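Local coordinates for protein putative uronate isomerase (Thermotoga maritima, PDB 4NAR) that is of uncertain function but may interconvert the two enantiomers of lactate, as a lactate racemase, at residues A[10-15]-A[45-50]; A[76-81]-A[87-92]; A[209-214]-A[243-248]; A[321-326]-A[343-348]; A[410-413]-A[419-422]. All coordinates share one frame; numbering follows the deposited sequence.

Interaction 1 (A[10-15]-A[45-50]); sequences LTEEKI and THLVAK
With CG swung opposite its backbone N (chi1 -154°) and the chain extended from there, Glu12 stretches to the neighbouring helix and brings its carboxylate across the end of Leu47. Leu47 CD2 sits 3.6 Å from Glu12 CG and 3.3 Å from Glu12 OE2, so one methyl packs against CG, CD and OE2 of the acid, leaving OE1 to Lys50 and Asn51. Lys50 crosses the glutamate at about a right angle; its NZ stops 3.8 Å from Glu12 OE1, a long salt bridge. Asn51 ND2 is hydrogen-bonded both to that OE1 and to Leu47 O. A turn further along its helix, Ile15 CD1 meets Leu47 CD1 at 4.3 Å. Helix 12-24 thus packs at its first turn, N-capped by Thr11, against helix 45-58, whose Val48 rests on strands 144-150 and 217-227. Replacing Glu12 by alanine would probably leave Lys50 without its acidic neighbour and Asn51 ND2 without one of its two acceptors. The contact is greasy toward the sheet and charged where Glu12 and Lys50 meet.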
# COMPACT_ATOMS: atom_id res chain seq x y z
N LEU A 10 7.73 -20.10 -7.94
CA LEU A 10 9.12 -19.82 -7.60
C LEU A 10 9.42 -20.52 -6.28
O LEU A 10 8.65 -20.39 -5.32
CB LEU A 10 9.34 -18.31 -7.46
CG LEU A 10 10.68 -17.88 -6.86
CD1 LEU A 10 11.81 -18.25 -7.80
CD2 LEU A 10 10.67 -16.38 -6.56
N THR A 11 10.51 -21.29 -6.23
CA THR A 11 10.75 -22.15 -5.06
C THR A 11 11.70 -21.55 -4.04
O THR A 11 12.57 -20.74 -4.39
CB THR A 11 11.31 -23.53 -5.46
OG1 THR A 11 12.64 -23.38 -5.99
CG2 THR A 11 10.39 -24.23 -6.46
N GLU A 12 11.54 -21.98 -2.79
CA GLU A 12 12.48 -21.63 -1.73
C GLU A 12 13.92 -21.99 -2.13
O GLU A 12 14.87 -21.24 -1.84
CB GLU A 12 12.11 -22.32 -0.41
CG GLU A 12 12.61 -21.56 0.82
CD GLU A 12 12.38 -22.30 2.13
OE1 GLU A 12 13.26 -22.18 3.01
OE2 GLU A 12 11.32 -22.97 2.30
N GLU A 13 14.09 -23.11 -2.83
CA GLU A 13 15.42 -23.54 -3.26
C GLU A 13 16.05 -22.52 -4.20
O GLU A 13 17.20 -22.13 -3.99
CB GLU A 13 15.38 -24.93 -3.91
CG GLU A 13 16.59 -25.78 -3.53
CD GLU A 13 17.33 -26.37 -4.73
OE1 GLU A 13 16.69 -27.12 -5.50
OE2 GLU A 13 18.55 -26.10 -4.88
N LYS A 14 15.31 -22.12 -5.24
CA LYS A 14 15.78 -21.09 -6.17
C LYS A 14 16.05 -19.77 -5.43
O LYS A 14 17.07 -19.13 -5.65
CB LYS A 14 14.77 -20.85 -7.30
CG LYS A 14 14.81 -21.82 -8.48
CD LYS A 14 13.59 -21.62 -9.41
CE LYS A 14 13.98 -21.00 -10.75
NZ LYS A 14 15.00 -19.94 -10.56
N ILE A 15 15.11 -19.38 -4.57
CA ILE A 15 15.25 -18.15 -3.79
C ILE A 15 16.56 -18.17 -2.99
O ILE A 15 17.36 -17.24 -3.09
CB ILE A 15 14.03 -17.92 -2.87
CG1 ILE A 15 12.84 -17.44 -3.70
CG2 ILE A 15 14.37 -16.93 -1.75
CD1 ILE A 15 11.50 -17.52 -2.97
N THR A 45 7.62 -12.85 2.26
CA THR A 45 8.72 -12.27 3.02
C THR A 45 9.46 -13.30 3.87
O THR A 45 10.70 -13.36 3.86
CB THR A 45 8.26 -11.15 3.97
OG1 THR A 45 7.64 -10.09 3.22
CG2 THR A 45 9.44 -10.62 4.77
N HIS A 46 8.69 -14.11 4.59
CA HIS A 46 9.25 -15.10 5.51
C HIS A 46 10.28 -16.03 4.86
O HIS A 46 11.27 -16.38 5.49
CB HIS A 46 8.13 -15.89 6.21
CG HIS A 46 7.34 -16.80 5.31
ND1 HIS A 46 7.37 -18.17 5.42
CD2 HIS A 46 6.48 -16.51 4.30
CE1 HIS A 46 6.56 -18.70 4.51
NE2 HIS A 46 6.01 -17.72 3.82
N LEU A 47 10.06 -16.39 3.59
CA LEU A 47 11.02 -17.19 2.84
C LEU A 47 12.28 -16.38 2.51
O LEU A 47 13.38 -16.93 2.43
CB LEU A 47 10.42 -17.73 1.53
CG LEU A 47 9.28 -18.77 1.53
CD1 LEU A 47 8.82 -19.05 0.09
CD2 LEU A 47 9.67 -20.07 2.22
N VAL A 48 12.12 -15.08 2.31
CA VAL A 48 13.26 -14.25 1.95
C VAL A 48 14.07 -13.85 3.18
O VAL A 48 15.30 -14.05 3.24
CB VAL A 48 12.80 -12.97 1.22
CG1 VAL A 48 14.01 -12.13 0.74
CG2 VAL A 48 11.91 -13.32 0.04
N ALA A 49 13.37 -13.28 4.16
CA ALA A 49 14.01 -12.78 5.38
C ALA A 49 14.77 -13.87 6.15
O ALA A 49 15.94 -13.69 6.48
CB ALA A 49 12.97 -12.14 6.27
N LYS A 50 14.10 -14.98 6.43
CA LYS A 50 14.72 -16.03 7.24
C LYS A 50 15.97 -16.62 6.56
O LYS A 50 16.95 -16.94 7.24
CB LYS A 50 13.69 -17.11 7.60
CG LYS A 50 13.70 -18.36 6.72
CD LYS A 50 12.48 -19.24 6.97
CE LYS A 50 12.61 -20.58 6.24
NZ LYS A 50 11.27 -21.22 6.06

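Interaction 2 (A[76-81]-A[87-92]); sequences MKIEEF and ISRNER
The guanidinium of Arg89 has Ile78 CG2 over one face: the methyl lies 3.4 Å from Arg89 NH2 and 3.5 Å from Arg89 CZ. Beside it, Glu79 N approaches Arg89 NH2 obliquely at 4.0 Å, while Arg89 NH1 pairs with Glu82 in a salt bridge. Arg89 CG lies between the backbone N and the carbonyl carbon (chi1 36°), and further bends at chi2 and chi3 carry the guanidinium over Ile78 CG2. Arg89 CB touches the same methyl, Ile78 CG2, at 3.7 Å. Phe96 lies against both residues. The contact belongs to the beta-alpha-beta crossover from strand 63-68 through helix 78-85 to the edge strand 94-97, and it ties the first turn of that helix to the loop leaving it. That loop makes a type I turn from Ser88 to Glu91, in which Ser88 OG accepts from Asn90 N at 2.9 Å, an ST turn. At the start of the helix, Glu80 OE2 uses its anti lone pair to take Lys77 N at 2.8 Å, and Glu80 OE1 holds Arg74.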
# COMPACT_ATOMS: atom_id res chain seq x y z
N MSE A 76 3.29 -2.97 14.89
CA MSE A 76 3.15 -4.41 15.01
C MSE A 76 3.68 -4.93 16.34
O MSE A 76 4.65 -4.40 16.90
CB MSE A 76 3.86 -5.12 13.86
CG MSE A 76 2.90 -5.47 12.74
SE MSE A 76 3.84 -5.72 11.10
CE MSE A 76 4.62 -7.46 11.37
N LYS A 77 3.01 -5.97 16.83
CA LYS A 77 3.51 -6.73 17.96
C LYS A 77 4.75 -7.56 17.55
O LYS A 77 4.90 -7.94 16.38
CB LYS A 77 2.40 -7.63 18.48
CG LYS A 77 1.16 -6.86 18.92
CD LYS A 77 1.15 -6.70 20.44
CE LYS A 77 0.24 -5.55 20.90
NZ LYS A 77 0.91 -4.22 20.70
N ILE A 78 5.62 -7.82 18.51
CA ILE A 78 6.83 -8.61 18.27
C ILE A 78 6.49 -9.94 17.58
O ILE A 78 7.16 -10.35 16.63
CB ILE A 78 7.60 -8.86 19.59
CG1 ILE A 78 8.37 -7.59 19.99
CG2 ILE A 78 8.56 -10.04 19.47
CD1 ILE A 78 8.74 -7.53 21.49
N GLU A 79 5.43 -10.58 18.06
CA GLU A 79 4.99 -11.84 17.48
C GLU A 79 4.70 -11.72 15.98
O GLU A 79 5.03 -12.62 15.20
CB GLU A 79 3.79 -12.40 18.25
CG GLU A 79 2.73 -12.99 17.37
CD GLU A 79 1.59 -12.02 17.10
OE1 GLU A 79 1.36 -11.12 17.95
OE2 GLU A 79 0.92 -12.16 16.06
N GLU A 80 4.12 -10.60 15.57
CA GLU A 80 3.84 -10.35 14.15
C GLU A 80 5.12 -10.21 13.30
O GLU A 80 5.14 -10.63 12.14
CB GLU A 80 2.93 -9.13 13.96
CG GLU A 80 1.57 -9.26 14.63
CD GLU A 80 0.72 -8.01 14.44
OE1 GLU A 80 -0.32 -8.12 13.76
OE2 GLU A 80 1.10 -6.93 14.95
N PHE A 81 6.18 -9.61 13.87
CA PHE A 81 7.47 -9.56 13.18
C PHE A 81 7.96 -10.97 12.93
O PHE A 81 8.45 -11.29 11.84
CB PHE A 81 8.55 -8.82 14.00
CG PHE A 81 8.43 -7.31 13.99
CD1 PHE A 81 9.07 -6.55 13.00
CD2 PHE A 81 7.73 -6.64 15.00
CE1 PHE A 81 8.98 -5.13 13.01
CE2 PHE A 81 7.64 -5.23 15.00
CZ PHE A 81 8.26 -4.48 14.01
N ILE A 87 11.54 -15.35 11.63
CA ILE A 87 12.69 -15.29 12.53
C ILE A 87 12.21 -15.13 13.98
O ILE A 87 11.29 -14.35 14.25
CB ILE A 87 13.61 -14.10 12.17
CG1 ILE A 87 13.99 -14.16 10.68
CG2 ILE A 87 14.85 -14.08 13.05
CD1 ILE A 87 14.96 -13.04 10.23
N SER A 88 12.81 -15.87 14.91
CA SER A 88 12.35 -15.83 16.30
C SER A 88 12.85 -14.58 17.01
O SER A 88 13.95 -14.09 16.73
CB SER A 88 12.80 -17.08 17.06
OG SER A 88 12.68 -16.91 18.47
N ARG A 89 12.04 -14.07 17.94
CA ARG A 89 12.45 -12.95 18.79
C ARG A 89 13.65 -13.33 19.65
O ARG A 89 14.41 -12.47 20.10
CB ARG A 89 11.29 -12.54 19.69
CG ARG A 89 10.47 -13.74 20.16
CD ARG A 89 9.97 -13.60 21.56
NE ARG A 89 8.90 -12.61 21.70
CZ ARG A 89 7.62 -12.83 21.43
NH1 ARG A 89 7.21 -14.01 20.96
NH2 ARG A 89 6.73 -11.86 21.62
N ASN A 90 13.81 -14.63 19.89
CA ASN A 90 14.83 -15.10 20.82
C ASN A 90 16.22 -15.24 20.22
O ASN A 90 17.14 -15.71 20.89
CB ASN A 90 14.40 -16.39 21.52
CG ASN A 90 13.30 -16.17 22.54
OD1 ASN A 90 13.40 -15.29 23.41
ND2 ASN A 90 12.23 -16.96 22.43
N GLU A 91 16.39 -14.85 18.96
CA GLU A 91 17.74 -14.76 18.44
C GLU A 91 18.34 -13.47 18.98
O GLU A 91 17.76 -12.39 18.79
CB GLU A 91 17.73 -14.73 16.92
CG GLU A 91 16.67 -15.61 16.28
CD GLU A 91 17.22 -16.91 15.73
OE1 GLU A 91 18.45 -17.15 15.88
OE2 GLU A 91 16.44 -17.69 15.13
N ARG A 92 19.46 -13.53 19.68
CA ARG A 92 20.18 -12.28 19.92
C ARG A 92 20.95 -12.04 18.63
O ARG A 92 21.18 -13.00 17.87
CB ARG A 92 21.18 -12.36 21.07
CG ARG A 92 20.90 -11.30 22.16
CD ARG A 92 21.23 -9.88 21.69
NE ARG A 92 20.70 -8.85 22.59
CZ ARG A 92 21.36 -7.76 22.97
NH1 ARG A 92 22.61 -7.53 22.54
NH2 ARG A 92 20.79 -6.88 23.79

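Interaction 3 (A[209-214]-A[243-248]); sequences MIFEKI and EGFLRA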
# COMPACT_ATOMS: atom_id res chain seq x y z
N MSE A 209 17.11 11.94 -3.34
CA MSE A 209 17.79 12.66 -2.27
C MSE A 209 18.08 11.74 -1.07
O MSE A 209 19.06 11.91 -0.35
CB MSE A 209 16.96 13.86 -1.83
CG MSE A 209 17.26 15.15 -2.58
SE MSE A 209 15.93 16.50 -2.11
CE MSE A 209 14.44 15.75 -3.12
N ILE A 210 17.20 10.75 -0.88
CA ILE A 210 17.36 9.78 0.19
C ILE A 210 18.55 8.87 -0.09
O ILE A 210 19.45 8.74 0.74
CB ILE A 210 16.06 8.95 0.38
CG1 ILE A 210 14.92 9.86 0.87
CG2 ILE A 210 16.27 7.76 1.33
CD1 ILE A 210 13.59 9.16 1.02
N PHE A 211 18.56 8.23 -1.27
CA PHE A 211 19.63 7.27 -1.57
C PHE A 211 21.01 7.89 -1.66
O PHE A 211 22.03 7.21 -1.45
CB PHE A 211 19.29 6.44 -2.80
CG PHE A 211 18.34 5.33 -2.50
CD1 PHE A 211 18.79 4.03 -2.41
CD2 PHE A 211 16.99 5.61 -2.27
CE1 PHE A 211 17.90 3.00 -2.11
CE2 PHE A 211 16.11 4.61 -1.97
CZ PHE A 211 16.55 3.30 -1.89
N GLU A 212 21.04 9.18 -1.97
CA GLU A 212 22.26 9.96 -1.92
C GLU A 212 22.88 9.93 -0.51
O GLU A 212 24.09 9.76 -0.37
CB GLU A 212 21.96 11.40 -2.31
CG GLU A 212 22.75 11.91 -3.50
CD GLU A 212 23.08 13.38 -3.36
OE1 GLU A 212 22.21 14.15 -2.88
OE2 GLU A 212 24.22 13.77 -3.70
N LYS A 213 22.05 10.10 0.52
CA LYS A 213 22.57 10.19 1.88
C LYS A 213 22.83 8.82 2.55
O LYS A 213 23.57 8.74 3.54
CB LYS A 213 21.67 11.07 2.75
CG LYS A 213 21.70 12.55 2.36
CD LYS A 213 23.11 13.14 2.50
CE LYS A 213 23.57 13.83 1.21
NZ LYS A 213 25.05 13.72 0.99
N ILE A 214 22.25 7.75 2.01
CA ILE A 214 22.53 6.40 2.52
C ILE A 214 23.94 5.97 2.15
O ILE A 214 24.29 5.94 0.97
CB ILE A 214 21.56 5.36 1.93
CG1 ILE A 214 20.13 5.63 2.42
CG2 ILE A 214 22.02 3.93 2.25
CD1 ILE A 214 19.10 4.82 1.68
N GLU A 243 18.87 3.19 -8.88
CA GLU A 243 18.58 2.74 -10.25
C GLU A 243 18.10 1.29 -10.26
O GLU A 243 17.31 0.89 -11.13
CB GLU A 243 19.81 2.87 -11.16
CG GLU A 243 20.34 4.29 -11.31
CD GLU A 243 19.42 5.18 -12.16
OE1 GLU A 243 18.41 4.65 -12.72
OE2 GLU A 243 19.70 6.41 -12.26
N GLY A 244 18.60 0.50 -9.31
CA GLY A 244 18.18 -0.88 -9.18
C GLY A 244 16.71 -0.96 -8.82
O GLY A 244 15.97 -1.82 -9.35
N PHE A 245 16.28 -0.08 -7.92
CA PHE A 245 14.90 -0.06 -7.46
C PHE A 245 13.98 0.18 -8.65
O PHE A 245 12.95 -0.47 -8.79
CB PHE A 245 14.70 1.07 -6.45
CG PHE A 245 14.69 0.62 -5.02
CD1 PHE A 245 15.85 0.64 -4.25
CD2 PHE A 245 13.50 0.18 -4.43
CE1 PHE A 245 15.83 0.23 -2.92
CE2 PHE A 245 13.47 -0.23 -3.10
CZ PHE A 245 14.63 -0.19 -2.34
N LEU A 246 14.38 1.14 -9.49
CA LEU A 246 13.66 1.47 -10.72
C LEU A 246 13.55 0.28 -11.69
O LEU A 246 12.46 -0.01 -12.19
CB LEU A 246 14.33 2.68 -11.41
CG LEU A 246 13.75 4.07 -11.06
CD1 LEU A 246 13.13 4.13 -9.67
CD2 LEU A 246 14.79 5.19 -11.21
N ARG A 247 14.67 -0.40 -11.95
CA ARG A 247 14.67 -1.56 -12.85
C ARG A 247 13.80 -2.71 -12.33
O ARG A 247 12.94 -3.23 -13.05
CB ARG A 247 16.10 -2.08 -13.05
CG ARG A 247 17.01 -1.16 -13.89
CD ARG A 247 18.34 -1.86 -14.20
NE ARG A 247 19.11 -2.07 -12.97
CZ ARG A 247 20.02 -1.21 -12.51
NH1 ARG A 247 20.28 -0.10 -13.19
NH2 ARG A 247 20.67 -1.46 -11.38
N ALA A 248 14.03 -3.11 -11.08
CA ALA A 248 13.28 -4.19 -10.44
C ALA A 248 11.78 -3.90 -10.41
O ALA A 248 10.97 -4.81 -10.65
CB ALA A 248 13.81 -4.46 -9.02
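Ile210 O takes two backbone N-H groups, from Lys213 N at 2.9 Å and from Ile214 N at 3.2 Å, fixing the turn of chain that presents Phe211 to Phe245. The two phenylalanines join helix 198-213 to helix 241-259, the pair of helices that flank the beta hairpin of strands 217-227 and 231-240. Both rings rest on strand 217-227: Phe211 touches Ser218 and Phe245 touches Thr220, two residues further on, so the helices meet over one face of the sheet. The backbones stay well apart, and only the rings span the distance. Phe211, its CG opposite the carbonyl carbon (chi1 -80°), brings CZ to 3.3 Å from Phe245 CE1, a tight approach for two carbons. The ring centroids are 5.2 Å apart with the planes at 69°, an oblique meeting. Leu163, from a loop, touches both rings, and Phe147 meets Phe245 edge-to-face, so the pair is part of a larger aromatic and aliphatic cluster. On the far side of helix 241-259 Arg247 folds back over its own backbone and pairs through NE with Asp239. Phe211 also has company from its own segment: Ile214 CD1 sits over the centre of its ring, 4.1 Å above the plane.

Interaction 4 (A[321-326]-A[343-348]); sequences DKWIRE and PDFNKN. With SO4 (sulfate ion), chain B.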
# COMPACT_ATOMS: atom_id res chain seq x y z
N ASP A 321 -8.77 8.60 12.39
CA ASP A 321 -10.10 8.03 12.55
C ASP A 321 -11.17 9.12 12.80
O ASP A 321 -12.24 9.11 12.17
CB ASP A 321 -10.08 7.00 13.70
CG ASP A 321 -11.40 6.26 13.84
OD1 ASP A 321 -11.53 5.17 13.24
OD2 ASP A 321 -12.30 6.77 14.55
N LYS A 322 -10.87 10.06 13.70
CA LYS A 322 -11.71 11.24 13.95
C LYS A 322 -11.90 12.02 12.65
O LYS A 322 -13.01 12.44 12.31
CB LYS A 322 -11.06 12.15 14.99
CG LYS A 322 -12.00 12.72 16.05
CD LYS A 322 -11.19 13.23 17.26
CE LYS A 322 -10.41 12.08 17.95
NZ LYS A 322 -9.05 12.47 18.49
N TRP A 323 -10.81 12.21 11.93
CA TRP A 323 -10.86 12.99 10.70
C TRP A 323 -11.73 12.34 9.64
O TRP A 323 -12.55 13.03 9.01
CB TRP A 323 -9.45 13.22 10.17
CG TRP A 323 -8.72 14.26 10.95
CD1 TRP A 323 -9.27 15.24 11.75
CD2 TRP A 323 -7.30 14.45 11.02
NE1 TRP A 323 -8.28 16.02 12.30
CE2 TRP A 323 -7.06 15.55 11.87
CE3 TRP A 323 -6.20 13.79 10.45
CZ2 TRP A 323 -5.75 16.02 12.16
CZ3 TRP A 323 -4.91 14.24 10.73
CH2 TRP A 323 -4.70 15.35 11.58
N ILE A 324 -11.57 11.04 9.45
CA ILE A 324 -12.41 10.30 8.51
C ILE A 324 -13.90 10.47 8.81
O ILE A 324 -14.69 10.76 7.89
CB ILE A 324 -12.07 8.80 8.49
CG1 ILE A 324 -10.68 8.58 7.86
CG2 ILE A 324 -13.14 8.02 7.73
CD1 ILE A 324 -10.01 7.30 8.28
N ARG A 325 -14.28 10.31 10.08
CA ARG A 325 -15.66 10.47 10.52
C ARG A 325 -16.18 11.92 10.39
O ARG A 325 -17.36 12.13 10.13
CB ARG A 325 -15.84 9.98 11.96
CG ARG A 325 -15.83 8.45 12.11
CD ARG A 325 -16.02 8.00 13.57
NE ARG A 325 -14.76 7.97 14.32
CZ ARG A 325 -14.44 8.80 15.32
NH1 ARG A 325 -15.29 9.74 15.71
NH2 ARG A 325 -13.27 8.68 15.93
N GLU A 326 -15.30 12.91 10.57
CA GLU A 326 -15.68 14.31 10.36
C GLU A 326 -16.15 14.58 8.93
O GLU A 326 -17.27 15.04 8.70
CB GLU A 326 -14.52 15.25 10.69
CG GLU A 326 -14.66 16.00 12.02
CD GLU A 326 -13.33 16.19 12.75
OE1 GLU A 326 -12.31 16.52 12.08
OE2 GLU A 326 -13.30 16.00 14.00
N PRO A 343 -9.27 24.46 4.92
CA PRO A 343 -8.02 24.35 4.16
C PRO A 343 -6.91 23.61 4.92
O PRO A 343 -5.94 23.15 4.30
CB PRO A 343 -7.63 25.82 3.90
CG PRO A 343 -8.90 26.64 4.21
CD PRO A 343 -9.59 25.85 5.29
N ASP A 344 -7.06 23.49 6.24
CA ASP A 344 -6.11 22.74 7.05
C ASP A 344 -6.37 21.22 7.10
O ASP A 344 -5.56 20.46 7.65
CB ASP A 344 -6.11 23.28 8.48
CG ASP A 344 -7.48 23.18 9.14
OD1 ASP A 344 -8.51 23.14 8.40
OD2 ASP A 344 -7.55 23.16 10.39
N PHE A 345 -7.50 20.76 6.54
CA PHE A 345 -7.88 19.35 6.66
C PHE A 345 -6.86 18.46 5.97
O PHE A 345 -6.34 18.79 4.89
CB PHE A 345 -9.27 19.12 6.06
CG PHE A 345 -9.85 17.77 6.38
CD1 PHE A 345 -9.76 16.72 5.46
CD2 PHE A 345 -10.51 17.55 7.59
CE1 PHE A 345 -10.30 15.47 5.75
CE2 PHE A 345 -11.06 16.29 7.89
CZ PHE A 345 -10.95 15.26 6.98
N ASN A 346 -6.56 17.33 6.61
CA ASN A 346 -5.53 16.42 6.14
C ASN A 346 -5.83 15.80 4.76
O ASN A 346 -6.84 15.11 4.59
CB ASN A 346 -5.30 15.30 7.16
CG ASN A 346 -4.21 14.34 6.73
OD1 ASN A 346 -4.47 13.38 5.98
ND2 ASN A 346 -2.98 14.60 7.17
N LYS A 347 -4.92 16.00 3.81
CA LYS A 347 -5.16 15.58 2.43
C LYS A 347 -5.08 14.08 2.17
O LYS A 347 -5.64 13.59 1.16
CB LYS A 347 -4.25 16.36 1.48
CG LYS A 347 -4.73 17.79 1.26
CD LYS A 347 -3.74 18.61 0.46
CE LYS A 347 -4.19 20.07 0.40
NZ LYS A 347 -5.03 20.30 -0.80
N ASN A 348 -4.42 13.35 3.06
CA ASN A 348 -4.34 11.89 2.97
C ASN A 348 -5.73 11.30 3.24
O ASN A 348 -6.27 10.55 2.42
CB ASN A 348 -3.28 11.34 3.95
CG ASN A 348 -2.86 9.89 3.65
OD1 ASN A 348 -3.52 9.16 2.88
ND2 ASN A 348 -1.77 9.46 4.28
S SO4 B . -0.65 5.14 3.84
O1 SO4 B . 0.05 5.65 2.65
O2 SO4 B . 0.31 4.38 4.66
O3 SO4 B . -1.22 6.26 4.59
O4 SO4 B . -1.74 4.24 3.42
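Phe345 points its ring edge at the backbone of Trp323, CZ coming to 3.4 Å from Trp323 O with that oxygen in the ring plane. The contact sets helix 318-327 against the N-cap region of helix 347-357. Phe345 also touches the start of the tryptophan side chain, its CZ 4.1 Å from Trp323 CB, the two rings meeting obliquely. Next along, Asn346 CB presses on Trp323 CE3 at 3.7 Å, and its amide lies nearly parallel to the indole, the planes 13° apart. What positions these groups is partly the cap: Asn346 CG stands opposite its backbone N (chi1 -179°), letting OD1 accept from Val349 N and, weakly, from Asn348 N. Tyr338 meets Phe345 edge-to-face from the helix in between. Losing the ring to an alanine would probably open a gap beside Trp323 CB and its carbonyl and leave Tyr338 without its aromatic partner. Further out, a sulfate ion, probably from the crystallisation liquor, is held by Thr72, His180 and Trp283, and Asn348 ND2 donates to its O3 at 3.3 Å.

Interaction 5 (A[410-413]-A[419-422]); sequences LWIV and LYDL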
# COMPACT_ATOMS: atom_id res chain seq x y z
N LEU A 410 -20.99 -10.97 -8.12
CA LEU A 410 -19.69 -11.61 -7.98
C LEU A 410 -19.26 -11.71 -6.52
O LEU A 410 -19.28 -10.72 -5.78
CB LEU A 410 -18.63 -10.86 -8.79
CG LEU A 410 -18.01 -11.59 -9.99
CD1 LEU A 410 -16.58 -11.11 -10.22
CD2 LEU A 410 -18.05 -13.13 -9.84
N TRP A 411 -18.84 -12.91 -6.14
CA TRP A 411 -18.30 -13.18 -4.82
C TRP A 411 -16.78 -13.27 -5.00
O TRP A 411 -16.27 -14.26 -5.54
CB TRP A 411 -18.88 -14.50 -4.30
CG TRP A 411 -18.59 -14.86 -2.88
CD1 TRP A 411 -17.62 -15.72 -2.43
CD2 TRP A 411 -19.30 -14.42 -1.72
NE1 TRP A 411 -17.68 -15.83 -1.06
CE2 TRP A 411 -18.70 -15.03 -0.60
CE3 TRP A 411 -20.38 -13.55 -1.51
CZ2 TRP A 411 -19.15 -14.81 0.71
CZ3 TRP A 411 -20.83 -13.33 -0.22
CH2 TRP A 411 -20.21 -13.96 0.88
N ILE A 412 -16.08 -12.22 -4.58
CA ILE A 412 -14.65 -12.08 -4.84
C ILE A 412 -13.82 -12.55 -3.66
O ILE A 412 -13.85 -11.92 -2.58
CB ILE A 412 -14.29 -10.60 -5.15
CG1 ILE A 412 -15.23 -10.04 -6.22
CG2 ILE A 412 -12.82 -10.47 -5.56
CD1 ILE A 412 -15.04 -8.54 -6.45
N VAL A 413 -13.10 -13.65 -3.86
CA VAL A 413 -12.16 -14.18 -2.87
C VAL A 413 -10.84 -14.46 -3.57
O VAL A 413 -10.83 -15.13 -4.60
CB VAL A 413 -12.65 -15.52 -2.25
CG1 VAL A 413 -11.61 -16.06 -1.25
CG2 VAL A 413 -14.00 -15.36 -1.57
N LEU A 419 -7.12 -6.63 -9.62
CA LEU A 419 -7.70 -5.51 -10.38
C LEU A 419 -8.68 -6.10 -11.40
O LEU A 419 -8.34 -7.03 -12.14
CB LEU A 419 -6.61 -4.78 -11.15
CG LEU A 419 -6.61 -3.26 -11.32
CD1 LEU A 419 -5.92 -2.89 -12.64
CD2 LEU A 419 -8.00 -2.65 -11.23
N TYR A 420 -9.89 -5.56 -11.43
CA TYR A 420 -10.88 -6.01 -12.41
C TYR A 420 -10.92 -5.10 -13.64
O TYR A 420 -10.78 -3.88 -13.53
CB TYR A 420 -12.25 -6.16 -11.75
CG TYR A 420 -12.35 -7.47 -11.03
CD1 TYR A 420 -11.78 -7.64 -9.77
CD2 TYR A 420 -12.97 -8.56 -11.62
CE1 TYR A 420 -11.85 -8.86 -9.11
CE2 TYR A 420 -13.05 -9.77 -10.97
CZ TYR A 420 -12.49 -9.93 -9.73
OH TYR A 420 -12.57 -11.15 -9.10
N ASP A 421 -11.08 -5.71 -14.82
CA ASP A 421 -11.24 -4.94 -16.05
C ASP A 421 -12.29 -5.59 -16.96
O ASP A 421 -12.60 -6.78 -16.82
CB ASP A 421 -9.90 -4.76 -16.77
CG ASP A 421 -9.81 -3.42 -17.52
OD1 ASP A 421 -10.89 -2.79 -17.74
OD2 ASP A 421 -8.68 -2.99 -17.87
N LEU A 422 -12.85 -4.80 -17.87
CA LEU A 422 -13.81 -5.30 -18.88
C LEU A 422 -13.06 -5.93 -20.05
O LEU A 422 -12.16 -5.31 -20.64
CB LEU A 422 -14.70 -4.16 -19.40
CG LEU A 422 -16.02 -3.87 -18.68
CD1 LEU A 422 -16.78 -2.76 -19.41
CD2 LEU A 422 -16.87 -5.13 -18.59
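Tyr420 comes from the opposite direction to Leu410 and Ile412, which meet its ring obliquely between two strands that are not hydrogen-bonded to each other. The apolar contacts come first: Leu410 CD1 lies 3.8 Å from Tyr420 CE2, while Ile412 CG2 lies 4.0 Å from Tyr420 CE1, on the same side of the ring plane. Leu410 and Ile412, two residues apart, face the same way from their strand and so share the ring. The phenol end joins in too, Tyr420 OH sitting 3.6 Å from Ile412 CG2, so an oxygen is packed against a methyl. Tyr420 gets there with CG opposite the carbonyl carbon (chi1 -81°), and Leu292, from a loop, touches the tyrosine side chain as well. Polar bonds lie beyond the ring: Asp421 OD1 accepts from Leu422 N at 2.8 Å, and OD2 pairs with Arg294. The backbone bonds run elsewhere, Leu410 and Ile412 to strand 268-274 and Leu419 to His260 and Lys262. Side chains alone therefore join the outermost strand of a five-stranded parallel sheet, order 4-3-2-1-5, to the small parallel pair of strands 261-264 and 419-422.

In the fold
The five contacts follow one another along the chain, each closing before the next opens. Interactions 1, 2 and 3 involve helices and loops that connect strands of the seven-stranded mixed sheet; 1 and 2, both inside the lactate racemase N-terminal range, have centres about 18 Å apart and touch, Ala49 O lying 3.9 Å from Ile87 CD1. Interaction 3 stays clear, its nearest atoms about 12 Å from interaction 1. The helices of interaction 4 come between strands 302-308 and 373-379 in sequence; interaction 5, centres about 30 Å away, joins that parallel sheet to a two-stranded one. Interaction 4 lies across the chain's centre from interaction 1, and its sulfate gathers residues from far apart in the chain.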